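Local coordinates for nascent polypeptide-associated complex protein (Methanothermobacter marburgensis, PDB 1TR8), which probably contacts nascent polypeptide chains as they emerge from the ribosome, working as a homodimer that also binds ribosomal RNA, at residues D10-V20 against I31-M39; M62-V72 against A83-L94. One frame throughout, in Å; residues are numbered along the deposited sequence.

Contact 1: D10-V20 against I31-M39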
loop_
_atom_site.group_PDB
_atom_site.type_symbol
_atom_site.label_atom_id
_atom_site.label_comp_id
_atom_site.label_asym_id
_atom_site.label_seq_id
_atom_site.Cartn_x
_atom_site.Cartn_y
_atom_site.Cartn_z
ATOM N N ASP A 10 -2.873 -26.779 -10.772
ATOM C CA ASP A 10 -1.599 -27.132 -10.057
ATOM C C ASP A 10 -1.451 -26.247 -8.797
ATOM O O ASP A 10 -0.424 -25.581 -8.603
ATOM C CB ASP A 10 -0.363 -26.992 -10.977
ATOM C CG ASP A 10 -0.711 -26.999 -12.479
ATOM O OD1 ASP A 10 -1.460 -27.897 -12.929
ATOM O OD2 ASP A 10 -0.268 -26.141 -13.285
HETATM N N MSE A 11 -2.469 -26.291 -7.935
HETATM C CA MSE A 11 -2.640 -25.315 -6.858
HETATM C C MSE A 11 -2.138 -25.812 -5.502
HETATM O O MSE A 11 -2.282 -26.980 -5.145
HETATM C CB MSE A 11 -4.112 -24.888 -6.726
HETATM C CG MSE A 11 -4.789 -24.427 -8.026
HETATM SE SE MSE A 11 -5.129 -22.497 -8.146
HETATM C CE MSE A 11 -6.779 -22.427 -7.294
ATOM N N LYS A 12 -1.555 -24.875 -4.763
ATOM C CA LYS A 12 -1.062 -25.068 -3.414
ATOM C C LYS A 12 -1.913 -24.197 -2.480
ATOM O O LYS A 12 -2.446 -23.178 -2.900
ATOM C CB LYS A 12 0.397 -24.630 -3.404
ATOM C CG LYS A 12 1.128 -24.859 -2.104
ATOM C CD LYS A 12 1.868 -26.204 -2.067
ATOM C CE LYS A 12 2.798 -26.304 -0.847
ATOM N NZ LYS A 12 3.715 -25.131 -0.735
ATOM N N ASP A 13 -2.084 -24.606 -1.229
ATOM C CA ASP A 13 -2.772 -23.779 -0.236
ATOM C C ASP A 13 -1.802 -22.771 0.364
ATOM O O ASP A 13 -0.612 -23.049 0.490
ATOM C CB ASP A 13 -3.363 -24.622 0.891
ATOM C CG ASP A 13 -4.542 -25.462 0.438
ATOM O OD1 ASP A 13 -5.452 -24.923 -0.237
ATOM O OD2 ASP A 13 -4.665 -26.667 0.750
ATOM N N LEU A 14 -2.316 -21.582 0.669
ATOM C CA LEU A 14 -1.527 -20.515 1.294
ATOM C C LEU A 14 -2.151 -20.248 2.643
ATOM O O LEU A 14 -3.317 -19.866 2.727
ATOM C CB LEU A 14 -1.526 -19.250 0.437
ATOM C CG LEU A 14 -0.555 -18.143 0.835
ATOM C CD1 LEU A 14 0.865 -18.625 0.617
ATOM C CD2 LEU A 14 -0.784 -16.837 0.060
ATOM N N ARG A 15 -1.395 -20.557 3.694
ATOM C CA ARG A 15 -1.921 -20.626 5.054
ATOM C C ARG A 15 -1.584 -19.365 5.863
ATOM O O ARG A 15 -0.568 -18.713 5.628
ATOM C CB ARG A 15 -1.363 -21.894 5.728
ATOM C CG ARG A 15 -2.070 -22.287 6.978
ATOM C CD ARG A 15 -1.631 -23.634 7.519
ATOM N NE ARG A 15 -1.927 -23.798 8.939
ATOM C CZ ARG A 15 -1.067 -23.569 9.922
ATOM N NH1 ARG A 15 0.149 -23.112 9.654
ATOM N NH2 ARG A 15 -1.431 -23.792 11.189
ATOM N N GLY A 16 -2.481 -18.992 6.775
ATOM C CA GLY A 16 -2.261 -17.862 7.696
ATOM C C GLY A 16 -2.463 -16.491 7.079
ATOM O O GLY A 16 -1.798 -15.539 7.465
ATOM N N VAL A 17 -3.370 -16.378 6.117
ATOM C CA VAL A 17 -3.614 -15.097 5.504
ATOM C C VAL A 17 -4.631 -14.357 6.359
ATOM O O VAL A 17 -5.712 -14.868 6.627
ATOM C CB VAL A 17 -4.081 -15.195 4.041
ATOM C CG1 VAL A 17 -4.413 -13.790 3.498
ATOM C CG2 VAL A 17 -3.001 -15.848 3.172
ATOM N N GLU A 18 -4.239 -13.179 6.838
ATOM C CA GLU A 18 -5.085 -12.378 7.704
ATOM C C GLU A 18 -6.003 -11.463 6.930
ATOM O O GLU A 18 -7.112 -11.201 7.372
ATOM C CB GLU A 18 -4.251 -11.578 8.710
ATOM C CG GLU A 18 -3.511 -12.488 9.673
ATOM C CD GLU A 18 -2.714 -11.740 10.718
ATOM O OE1 GLU A 18 -2.565 -10.501 10.608
ATOM O OE2 GLU A 18 -2.257 -12.403 11.671
ATOM N N GLU A 19 -5.582 -11.034 5.749
ATOM C CA GLU A 19 -6.343 -10.076 4.979
ATOM C C GLU A 19 -5.783 -10.011 3.576
ATOM O O GLU A 19 -4.563 -10.173 3.362
ATOM C CB GLU A 19 -6.213 -8.730 5.686
ATOM C CG GLU A 19 -7.004 -7.548 5.159
ATOM C CD GLU A 19 -6.785 -6.318 6.053
ATOM O OE1 GLU A 19 -6.666 -6.486 7.283
ATOM O OE2 GLU A 19 -6.750 -5.184 5.558
ATOM N N VAL A 20 -6.672 -9.764 2.626
ATOM C CA VAL A 20 -6.295 -9.420 1.262
ATOM C C VAL A 20 -6.968 -8.096 0.989
ATOM O O VAL A 20 -8.131 -7.895 1.362
ATOM C CB VAL A 20 -6.804 -10.461 0.268
ATOM C CG1 VAL A 20 -6.659 -9.966 -1.175
ATOM C CG2 VAL A 20 -6.055 -11.764 0.499
ATOM N N ILE A 31 -10.867 -8.290 2.063
ATOM C CA ILE A 31 -11.366 -9.597 2.476
ATOM C C ILE A 31 -10.642 -10.084 3.718
ATOM O O ILE A 31 -9.441 -10.370 3.677
ATOM C CB ILE A 31 -11.189 -10.620 1.345
ATOM C CG1 ILE A 31 -11.725 -10.034 0.041
ATOM C CG2 ILE A 31 -11.938 -11.899 1.697
ATOM C CD1 ILE A 31 -11.597 -10.952 -1.141
ATOM N N LYS A 32 -11.388 -10.277 4.795
ATOM C CA LYS A 32 -10.810 -10.728 6.060
ATOM C C LYS A 32 -10.751 -12.253 6.183
ATOM O O LYS A 32 -11.657 -12.958 5.777
ATOM C CB LYS A 32 -11.571 -10.132 7.245
ATOM C CG LYS A 32 -11.187 -8.678 7.509
ATOM C CD LYS A 32 -12.392 -7.773 7.759
ATOM C CE LYS A 32 -12.180 -6.387 7.130
ATOM N NZ LYS A 32 -13.300 -5.407 7.383
ATOM N N ASN A 33 -9.621 -12.751 6.667
ATOM C CA ASN A 33 -9.421 -14.174 6.855
ATOM C C ASN A 33 -9.954 -14.975 5.671
ATOM O O ASN A 33 -10.786 -15.872 5.813
ATOM C CB ASN A 33 -10.068 -14.617 8.171
ATOM C CG ASN A 33 -9.366 -14.019 9.387
ATOM O OD1 ASN A 33 -9.987 -13.336 10.212
ATOM N ND2 ASN A 33 -8.059 -14.259 9.488
ATOM N N PRO A 34 -9.458 -14.647 4.489
ATOM C CA PRO A 34 -9.822 -15.378 3.298
ATOM C C PRO A 34 -9.168 -16.739 3.222
ATOM O O PRO A 34 -8.183 -17.008 3.920
ATOM C CB PRO A 34 -9.267 -14.484 2.193
ATOM C CG PRO A 34 -8.137 -13.798 2.811
ATOM C CD PRO A 34 -8.526 -13.546 4.202
ATOM N N LYS A 35 -9.726 -17.591 2.373
ATOM C CA LYS A 35 -9.044 -18.788 1.921
ATOM C C LYS A 35 -8.291 -18.454 0.625
ATOM O O LYS A 35 -8.829 -17.804 -0.273
ATOM C CB LYS A 35 -10.057 -19.908 1.694
ATOM C CG LYS A 35 -9.427 -21.122 1.041
ATOM C CD LYS A 35 -9.965 -22.440 1.591
ATOM C CE LYS A 35 -8.976 -23.543 1.230
ATOM N NZ LYS A 35 -7.691 -22.932 0.714
ATOM N N VAL A 36 -7.029 -18.857 0.548
ATOM C CA VAL A 36 -6.182 -18.480 -0.571
ATOM C C VAL A 36 -5.407 -19.671 -1.135
ATOM O O VAL A 36 -4.775 -20.424 -0.401
ATOM C CB VAL A 36 -5.171 -17.376 -0.190
ATOM C CG1 VAL A 36 -4.324 -16.998 -1.392
ATOM C CG2 VAL A 36 -5.865 -16.151 0.390
ATOM N N ASN A 37 -5.506 -19.834 -2.451
ATOM C CA ASN A 37 -4.743 -20.802 -3.221
ATOM C C ASN A 37 -3.793 -20.084 -4.174
ATOM O O ASN A 37 -4.075 -18.980 -4.634
ATOM C CB ASN A 37 -5.694 -21.670 -4.041
ATOM C CG ASN A 37 -6.422 -22.680 -3.185
ATOM O OD1 ASN A 37 -6.086 -22.865 -2.018
ATOM N ND2 ASN A 37 -7.434 -23.329 -3.752
ATOM N N VAL A 38 -2.679 -20.729 -4.488
ATOM C CA VAL A 38 -1.696 -20.153 -5.394
ATOM C C VAL A 38 -1.177 -21.180 -6.411
ATOM O O VAL A 38 -1.102 -22.371 -6.143
ATOM C CB VAL A 38 -0.530 -19.511 -4.602
ATOM C CG1 VAL A 38 0.223 -20.543 -3.826
ATOM C CG2 VAL A 38 0.428 -18.749 -5.541
HETATM N N MSE A 39 -0.837 -20.688 -7.594
HETATM C CA MSE A 39 -0.154 -21.478 -8.616
HETATM C C MSE A 39 0.732 -20.563 -9.443
HETATM O O MSE A 39 0.485 -19.366 -9.532
HETATM C CB MSE A 39 -1.141 -22.199 -9.533
HETATM C CG MSE A 39 -2.160 -21.317 -10.221
HETATM SE SE MSE A 39 -2.562 -22.093 -11.950
HETATM C CE MSE A 39 -1.298 -21.038 -12.904
HETATM O O HOH W 1 -5.924 -20.348 2.540
#

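Contact 2: M62-V72 against A83-L94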
loop_
_atom_site.group_PDB
_atom_site.type_symbol
_atom_site.label_atom_id
_atom_site.label_comp_id
_atom_site.label_asym_id
_atom_site.label_seq_id
_atom_site.Cartn_x
_atom_site.Cartn_y
_atom_site.Cartn_z
HETATM N N MSE A 62 -7.661 17.363 -0.787
HETATM C CA MSE A 62 -7.265 18.672 -1.307
HETATM C C MSE A 62 -7.968 19.843 -0.635
HETATM O O MSE A 62 -8.990 19.676 0.048
HETATM C CB MSE A 62 -7.572 18.735 -2.794
HETATM C CG MSE A 62 -9.016 18.344 -3.103
HETATM SE SE MSE A 62 -9.423 18.526 -4.991
HETATM C CE MSE A 62 -7.960 17.444 -5.733
ATOM N N GLU A 63 -7.409 21.029 -0.858
ATOM C CA GLU A 63 -7.982 22.274 -0.378
ATOM C C GLU A 63 -8.902 22.848 -1.448
ATOM O O GLU A 63 -8.493 23.066 -2.589
ATOM C CB GLU A 63 -6.894 23.320 -0.105
ATOM C CG GLU A 63 -6.001 23.124 1.106
ATOM C CD GLU A 63 -4.945 24.230 1.178
ATOM O OE1 GLU A 63 -5.122 25.275 0.492
ATOM O OE2 GLU A 63 -3.929 24.048 1.886
ATOM N N ILE A 64 -10.153 23.068 -1.081
ATOM C CA ILE A 64 -11.132 23.638 -1.994
ATOM C C ILE A 64 -11.473 25.055 -1.537
ATOM O O ILE A 64 -12.003 25.261 -0.430
ATOM C CB ILE A 64 -12.394 22.786 -1.980
ATOM C CG1 ILE A 64 -12.041 21.324 -2.240
ATOM C CG2 ILE A 64 -13.367 23.307 -3.019
ATOM C CD1 ILE A 64 -12.705 20.387 -1.275
ATOM N N PRO A 65 -11.195 26.033 -2.393
ATOM C CA PRO A 65 -11.507 27.421 -2.065
ATOM C C PRO A 65 -12.996 27.652 -1.799
ATOM O O PRO A 65 -13.834 27.242 -2.588
ATOM C CB PRO A 65 -11.044 28.201 -3.308
ATOM C CG PRO A 65 -10.093 27.268 -4.057
ATOM C CD PRO A 65 -10.521 25.889 -3.698
ATOM N N GLU A 66 -13.307 28.290 -0.678
ATOM C CA GLU A 66 -14.676 28.636 -0.306
ATOM C C GLU A 66 -15.447 29.266 -1.454
ATOM O O GLU A 66 -16.583 28.879 -1.750
ATOM C CB GLU A 66 -14.657 29.613 0.878
ATOM C CG GLU A 66 -15.965 29.711 1.649
ATOM C CD GLU A 66 -16.122 28.596 2.660
ATOM O OE1 GLU A 66 -16.408 27.464 2.253
ATOM O OE2 GLU A 66 -15.963 28.843 3.873
ATOM N N ASP A 67 -14.823 30.259 -2.072
ATOM C CA ASP A 67 -15.449 30.998 -3.158
ATOM C C ASP A 67 -15.785 30.088 -4.336
ATOM O O ASP A 67 -16.803 30.276 -4.986
ATOM C CB ASP A 67 -14.573 32.182 -3.577
ATOM C CG ASP A 67 -14.453 33.222 -2.486
ATOM O OD1 ASP A 67 -15.171 33.102 -1.464
ATOM O OD2 ASP A 67 -13.664 34.192 -2.548
ATOM N N ASP A 68 -14.991 29.054 -4.569
ATOM C CA ASP A 68 -15.318 28.094 -5.613
ATOM C C ASP A 68 -16.484 27.211 -5.236
ATOM O O ASP A 68 -17.343 26.952 -6.061
ATOM C CB ASP A 68 -14.116 27.216 -5.898
ATOM C CG ASP A 68 -12.981 27.978 -6.539
ATOM O OD1 ASP A 68 -13.094 29.216 -6.681
ATOM O OD2 ASP A 68 -11.947 27.410 -6.933
ATOM N N ILE A 69 -16.519 26.743 -3.993
ATOM C CA ILE A 69 -17.674 25.986 -3.491
ATOM C C ILE A 69 -18.937 26.818 -3.617
ATOM O O ILE A 69 -19.916 26.348 -4.164
ATOM C CB ILE A 69 -17.463 25.556 -2.028
ATOM C CG1 ILE A 69 -16.269 24.605 -1.940
ATOM C CG2 ILE A 69 -18.705 24.853 -1.468
ATOM C CD1 ILE A 69 -15.830 24.324 -0.526
ATOM N N GLU A 70 -18.881 28.061 -3.155
ATOM C CA GLU A 70 -20.006 29.005 -3.237
ATOM C C GLU A 70 -20.502 29.184 -4.666
ATOM O O GLU A 70 -21.694 29.093 -4.924
ATOM C CB GLU A 70 -19.600 30.368 -2.674
ATOM C CG GLU A 70 -19.590 30.406 -1.159
ATOM C CD GLU A 70 -18.968 31.677 -0.608
ATOM O OE1 GLU A 70 -18.915 32.710 -1.336
ATOM O OE2 GLU A 70 -18.532 31.640 0.569
ATOM N N LEU A 71 -19.573 29.413 -5.585
ATOM C CA LEU A 71 -19.903 29.632 -7.002
ATOM C C LEU A 71 -20.638 28.435 -7.608
ATOM O O LEU A 71 -21.674 28.572 -8.268
ATOM C CB LEU A 71 -18.628 29.913 -7.799
ATOM C CG LEU A 71 -18.777 30.638 -9.140
ATOM C CD1 LEU A 71 -17.574 31.517 -9.379
ATOM C CD2 LEU A 71 -18.927 29.687 -10.289
ATOM N N VAL A 72 -20.135 27.244 -7.309
ATOM C CA VAL A 72 -20.752 26.024 -7.821
ATOM C C VAL A 72 -22.152 25.801 -7.222
ATOM O O VAL A 72 -23.076 25.410 -7.922
ATOM C CB VAL A 72 -19.865 24.778 -7.555
ATOM C CG1 VAL A 72 -20.549 23.516 -8.060
ATOM C CG2 VAL A 72 -18.511 24.928 -8.204
ATOM N N ALA A 83 -21.388 20.033 -3.955
ATOM C CA ALA A 83 -20.501 20.969 -4.650
ATOM C C ALA A 83 -19.066 20.634 -4.285
ATOM O O ALA A 83 -18.174 20.590 -5.123
ATOM C CB ALA A 83 -20.845 22.428 -4.293
ATOM N N THR A 84 -18.866 20.329 -3.012
ATOM C CA THR A 84 -17.534 20.039 -2.509
ATOM C C THR A 84 -17.025 18.732 -3.113
ATOM O O THR A 84 -15.918 18.647 -3.634
ATOM C CB THR A 84 -17.609 20.010 -0.965
ATOM O OG1 THR A 84 -17.902 21.333 -0.494
ATOM C CG2 THR A 84 -16.283 19.686 -0.344
ATOM N N ARG A 85 -17.877 17.725 -3.137
ATOM C CA ARG A 85 -17.527 16.457 -3.786
ATOM C C ARG A 85 -17.300 16.586 -5.302
ATOM O O ARG A 85 -16.331 16.085 -5.847
ATOM C CB ARG A 85 -18.603 15.410 -3.507
ATOM C CG ARG A 85 -18.321 14.067 -4.185
ATOM C CD ARG A 85 -19.299 12.943 -3.800
ATOM N NE ARG A 85 -20.680 13.423 -3.743
ATOM C CZ ARG A 85 -21.477 13.319 -2.686
ATOM N NH1 ARG A 85 -21.059 12.736 -1.573
ATOM N NH2 ARG A 85 -22.712 13.794 -2.748
ATOM N N ALA A 86 -18.153 17.323 -5.988
ATOM C CA ALA A 86 -17.924 17.617 -7.400
ATOM C C ALA A 86 -16.538 18.196 -7.684
ATOM O O ALA A 86 -15.871 17.802 -8.642
ATOM C CB ALA A 86 -18.981 18.572 -7.912
ATOM N N LEU A 87 -16.141 19.183 -6.892
ATOM C CA LEU A 87 -14.861 19.884 -7.084
ATOM C C LEU A 87 -13.678 18.978 -6.750
ATOM O O LEU A 87 -12.630 19.059 -7.373
ATOM C CB LEU A 87 -14.825 21.141 -6.214
ATOM C CG LEU A 87 -15.422 22.416 -6.804
ATOM C CD1 LEU A 87 -15.791 23.410 -5.695
ATOM C CD2 LEU A 87 -14.463 23.068 -7.783
ATOM N N GLN A 88 -13.842 18.150 -5.719
ATOM C CA GLN A 88 -12.896 17.083 -5.406
ATOM C C GLN A 88 -12.751 16.187 -6.640
ATOM O O GLN A 88 -11.643 15.927 -7.077
ATOM C CB GLN A 88 -13.379 16.209 -4.229
ATOM C CG GLN A 88 -13.273 16.763 -2.791
ATOM C CD GLN A 88 -13.767 15.744 -1.713
ATOM O OE1 GLN A 88 -12.964 15.022 -1.092
ATOM N NE2 GLN A 88 -15.081 15.674 -1.516
ATOM N N GLU A 89 -13.883 15.726 -7.186
ATOM C CA GLU A 89 -13.907 14.839 -8.366
ATOM C C GLU A 89 -13.173 15.411 -9.580
ATOM O O GLU A 89 -12.529 14.673 -10.306
ATOM C CB GLU A 89 -15.338 14.488 -8.822
ATOM C CG GLU A 89 -16.054 13.410 -8.021
ATOM C CD GLU A 89 -15.551 11.999 -8.276
ATOM O OE1 GLU A 89 -15.139 11.676 -9.420
ATOM O OE2 GLU A 89 -15.601 11.195 -7.316
ATOM N N THR A 90 -13.295 16.706 -9.838
ATOM C CA THR A 90 -12.627 17.313 -11.001
ATOM C C THR A 90 -11.265 17.968 -10.710
ATOM O O THR A 90 -10.779 18.776 -11.501
ATOM C CB THR A 90 -13.539 18.377 -11.605
ATOM O OG1 THR A 90 -13.665 19.494 -10.707
ATOM C CG2 THR A 90 -14.945 17.841 -11.759
ATOM N N GLY A 91 -10.689 17.702 -9.546
ATOM C CA GLY A 91 -9.459 18.375 -9.140
ATOM C C GLY A 91 -9.510 19.894 -9.061
ATOM O O GLY A 91 -8.557 20.586 -9.407
ATOM N N GLY A 92 -10.617 20.441 -8.584
ATOM C CA GLY A 92 -10.742 21.903 -8.463
ATOM C C GLY A 92 -11.108 22.667 -9.744
ATOM O O GLY A 92 -11.197 23.894 -9.741
ATOM N N ASP A 93 -11.366 21.948 -10.829
ATOM C CA ASP A 93 -11.772 22.578 -12.068
ATOM C C ASP A 93 -13.234 22.974 -11.978
ATOM O O ASP A 93 -14.130 22.132 -11.824
ATOM C CB ASP A 93 -11.548 21.649 -13.251
ATOM C CG ASP A 93 -11.767 22.341 -14.585
ATOM O OD1 ASP A 93 -12.834 22.960 -14.812
ATOM O OD2 ASP A 93 -10.910 22.294 -15.486
ATOM N N LEU A 94 -13.455 24.277 -12.090
ATOM C CA LEU A 94 -14.763 24.868 -11.839
ATOM C C LEU A 94 -15.734 24.610 -12.989
ATOM O O LEU A 94 -16.869 24.226 -12.775
ATOM C CB LEU A 94 -14.583 26.374 -11.616
ATOM C CG LEU A 94 -15.668 27.079 -10.815
ATOM C CD1 LEU A 94 -15.800 26.546 -9.392
ATOM C CD2 LEU A 94 -15.338 28.548 -10.762
HETATM O O HOH W 2 -11.316 24.775 -7.167
#

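Contact 1: D10-V20 against I31-M39
K35 reaches across to D13, its NZ standing 3.1 Å from D13 OD1 in a salt bridge. The ammonium group meets that oxygen from above the carboxylate plane. K35 leaves its own strand heading away from D13, and bends at chi2 and chi4 carry NZ back. Alongside the carboxylate lies the amide of N37, pointing the same way, with the two planes 42° apart. M11 closes this face from the other end: its chain crosses N37 at about a right angle, placing CE 3.5 Å from N37 CB, while its selenium rests on CG of M39. An alanine in place of N37 would strip away the amide and is likely to leave the D13 carboxylate freer to turn away from K35.

On the other face L14 lies beside V36, with L14 CD2 3.8 Å from V36 CG1; in the loop that follows, V17 comes across V36 at about a right angle. P34 presents CG to two valines that meet it from the same side, 3.8 Å from V17 CG1 and 3.7 Å from V20 CG2. V20 holds CG1 anti to the backbone N (chi1 169°), which leaves CG2 to meet the proline.

These groups hang on an interrupted antiparallel pairing in the NAC domain. K12 and V38 form a hydrogen-bonded pair, K12 N giving V38 O a nearly straight bond of 2.9 Å, and V20 and I31 form another. Between them the chains part: a water links L14 O to V36 N, and E18 O accepts N33 N at 3.0 Å from above its carbonyl plane. Farther out, V49 of strand 44-51 touches both V20 and P34. E19 and V20 also pair with an antiparallel strand of the second subunit, where V20 meets V20 of that chain.

Contact 2: M62-V72 against A83-L94
L87 pushes CD1 into the opposing segment, where three side chains approach it from different directions. I64 brings CG2 to 3.6 Å from L87 CD1, its chain slanting across the leucine. I69 comes in at a similar slant, its CG1 4.0 Å from L87 CD1. V72 runs antiparallel to L87, the two side chains sliding past each other, and it passes L94 in the same manner. There the fit is tight, V72 CG2 lying 3.4 Å from L94 CD1. V72 can face both ways because its branches diverge: CG1, anti to the backbone N (chi1 178°), faces CB of A83, and CG2 faces the leucines. L71 crosses L94 at about a right angle, methyl to methyl, with L71 CD2 3.8 Å from L94 CD2.

Helices 66-76 and 80-89, whose short segments here cross at 113°, belong with helix 94-100 to the compact three-helix UBA domain; the buried V72, L87, I69 and A83 form part of its core, with L71 at the margin. L94 begins the third helix, so its side chain brings that helix against the first; L87 also touches A97 and L71 touches I98.

At the edge, I64 CD1 spans T84 and Q88, lying 3.8 Å from T84 CG2. The T84 hydroxyl is hydrogen-bonded to R80 O, while its OG1 also abuts the end of I69. M62 lays its selenium 3.8 Å from Q88 CA and its CE on CA of G91. G91 is the C-prime residue of the Schellman motif ending helix 80-89, which G92 N closes on L87 O. A water donates to both D68 OD2 and G92 O, tying the first helix to this turn. T90 OG1 donates to D93 O, and D93 in turn N-caps helix 94-100 through E96 N.

Overall arrangement
From the N terminus, residues 10-20 run out along two short strands, turn through the hairpin of strands 19-23 and 27-32, and return as 31-39; contact 1 closes this loop. The chain then continues through strands 44-51 and 53-61, the latter leading out of the NAC region into the UBA domain. There the second loop opens at 62 and is closed by contact 2, after the rest of the first helix and the start of the second. The contacts are in series, neither nesting nor crossing. Their centres are about 42 Å apart, on opposite sides of the chain's centre. Contact 1 joins NAC strands, in a sheet that runs on into the second subunit; contact 2 joins UBA helices.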